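Beta-galactosidase (PDB 3TTY) hydrolyses beta-galactosides, removing terminal galactose residues as a TIM-barrel glycoside hydrolase that binds galactose and carries a zinc ion. Local coordinates at residues Gly479-Thr484 / Cys602-Val607. Sequence-based numbering, arbitrary orientation.
Sequences GGTFVT and CEEQGV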
loop_
_atom_site.group_PDB
_atom_site.type_symbol
_atom_site.label_atom_id
_atom_site.label_comp_id
_atom_site.label_asym_id
_atom_site.label_seq_id
_atom_site.Cartn_x
_atom_site.Cartn_y
_atom_site.Cartn_z
ATOM N N GLY A 479 -2.427 29.104 41.676
ATOM C CA GLY A 479 -1.049 28.755 41.963
ATOM C C GLY A 479 -0.458 27.586 41.190
ATOM O O GLY A 479 0.721 27.267 41.362
ATOM N N GLY A 480 -1.259 26.955 40.336
ATOM C CA GLY A 480 -0.807 25.791 39.593
ATOM C C GLY A 480 0.074 26.178 38.430
ATOM O O GLY A 480 0.091 27.340 38.038
ATOM N N THR A 481 0.835 25.230 37.887
ATOM C CA THR A 481 1.468 25.491 36.600
ATOM C C THR A 481 0.840 24.675 35.467
ATOM O O THR A 481 0.471 23.494 35.624
ATOM C CB THR A 481 3.038 25.442 36.605
ATOM O OG1 THR A 481 3.518 24.370 35.794
ATOM C CG2 THR A 481 3.582 25.329 37.974
ATOM N N PHE A 482 0.671 25.342 34.336
ATOM C CA PHE A 482 0.022 24.722 33.198
ATOM C C PHE A 482 0.992 24.752 32.040
ATOM O O PHE A 482 1.683 25.751 31.836
ATOM C CB PHE A 482 -1.266 25.473 32.853
ATOM C CG PHE A 482 -2.010 24.905 31.673
ATOM C CD1 PHE A 482 -2.738 23.741 31.793
ATOM C CD2 PHE A 482 -1.984 25.552 30.447
ATOM C CE1 PHE A 482 -3.423 23.225 30.699
ATOM C CE2 PHE A 482 -2.665 25.050 29.361
ATOM C CZ PHE A 482 -3.384 23.885 29.481
ATOM N N VAL A 483 1.058 23.655 31.291
ATOM C CA VAL A 483 1.934 23.593 30.125
ATOM C C VAL A 483 1.151 23.240 28.865
ATOM O O VAL A 483 0.373 22.292 28.860
ATOM C CB VAL A 483 3.049 22.540 30.318
ATOM C CG1 VAL A 483 3.977 22.509 29.090
ATOM C CG2 VAL A 483 3.826 22.818 31.597
ATOM N N THR A 484 1.341 23.993 27.789
ATOM C CA THR A 484 0.754 23.574 26.518
ATOM C C THR A 484 1.706 23.876 25.361
ATOM O O THR A 484 2.821 24.351 25.592
ATOM C CB THR A 484 -0.713 24.082 26.310
ATOM O OG1 THR A 484 -1.302 23.412 25.187
ATOM C CG2 THR A 484 -0.773 25.577 26.110
ATOM N N CYS A 602 8.887 20.750 38.084
ATOM C CA CYS A 602 8.645 20.015 39.325
ATOM C C CYS A 602 9.330 20.671 40.537
ATOM O O CYS A 602 8.739 20.788 41.611
ATOM C CB CYS A 602 9.072 18.544 39.192
ATOM S SG CYS A 602 8.094 17.571 37.996
ATOM N N GLU A 603 10.575 21.094 40.373
ATOM C CA GLU A 603 11.261 21.769 41.470
ATOM C C GLU A 603 10.501 23.037 41.847
ATOM O O GLU A 603 10.334 23.340 43.022
ATOM C CB GLU A 603 12.708 22.116 41.115
ATOM C CG GLU A 603 13.458 22.776 42.271
ATOM C CD GLU A 603 14.821 23.340 41.875
ATOM O OE1 GLU A 603 15.442 24.030 42.717
ATOM O OE2 GLU A 603 15.270 23.098 40.730
ATOM N N GLU A 604 10.038 23.769 40.839
ATOM C CA GLU A 604 9.333 25.027 41.066
ATOM C C GLU A 604 8.151 24.818 41.995
ATOM O O GLU A 604 7.869 25.647 42.849
ATOM C CB GLU A 604 8.845 25.593 39.738
ATOM C CG GLU A 604 8.131 26.919 39.847
ATOM C CD GLU A 604 7.885 27.529 38.484
ATOM O OE1 GLU A 604 7.638 26.748 37.536
ATOM O OE2 GLU A 604 7.953 28.770 38.352
ATOM N N GLN A 605 7.466 23.695 41.825
ATOM C CA GLN A 605 6.285 23.402 42.608
ATOM C C GLN A 605 6.629 22.485 43.774
ATOM O O GLN A 605 5.739 21.924 44.424
ATOM C CB GLN A 605 5.213 22.769 41.711
ATOM C CG GLN A 605 4.561 23.765 40.750
ATOM C CD GLN A 605 3.516 24.626 41.440
ATOM O OE1 GLN A 605 3.267 24.485 42.639
ATOM N NE2 GLN A 605 2.883 25.506 40.684
ATOM N N GLY A 606 7.923 22.332 44.035
ATOM C CA GLY A 606 8.379 21.490 45.126
ATOM C C GLY A 606 7.989 20.023 44.992
ATOM O O GLY A 606 7.797 19.339 45.994
ATOM N N VAL A 607 7.861 19.524 43.766
ATOM C CA VAL A 607 7.550 18.105 43.596
ATOM C C VAL A 607 8.809 17.337 43.242
ATOM O O VAL A 607 9.616 17.795 42.448
ATOM C CB VAL A 607 6.386 17.851 42.600
ATOM C CG1 VAL A 607 6.341 18.919 41.550
ATOM C CG2 VAL A 607 6.480 16.461 41.986
#
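The carboxamide of Gln605 meets the turn at Gly479 and the side chain of Thr481 from its margin: Gly479 O lies beyond its nitrogen end, and Thr481 CG2 beside the border running from CG to NE2, so neither rests on a face of the amide. Gln605 NE2 donates to Gly479 O at 2.9 Å with an N-H...O angle of 165°, nearly straight. At the other corner of the amide, OE1 accepts a hydrogen bond from Lys454 NZ, an arrangement that agrees with the modelled choice of oxygen and nitrogen. The chain of Gln605 reaches there by a bend, chi2 of -79° turning CD back from the direction set by CB and CG. It slides past Thr481 in the opposite direction, with Gln605 CG 3.3 Å from Thr481 CG2; the methyl is modelled too near NE2, so the exact fit is doubtful. An alanine at Gln605 would probably leave Gly479 O and Lys454 NZ without this shared amide and open a gap beside the Thr481 methyl. Within the trimerisation domain, strand 455-458, helix 468-477 and strand 481-485 form a beta-alpha-beta crossover between adjacent parallel strands, and the contact joins its last turn to the end of helix 591-604. Both helices end in Schellman motifs, Gly479 and Gly606 supplying the positive phi; at the second, Val607 N bonds to Cys602 O at 2.6 Å and Gly606 N to Glu603 O at 2.8 Å. Glu604, one residue before Gln605, only skirts the strand, its OE1 lying 4.3 Å from Thr481 CG2. Its carboxylate turns to the same sheet instead, OE1 hydrogen-bonding Tyr583 OH and OE2 forming a salt bridge with Arg574.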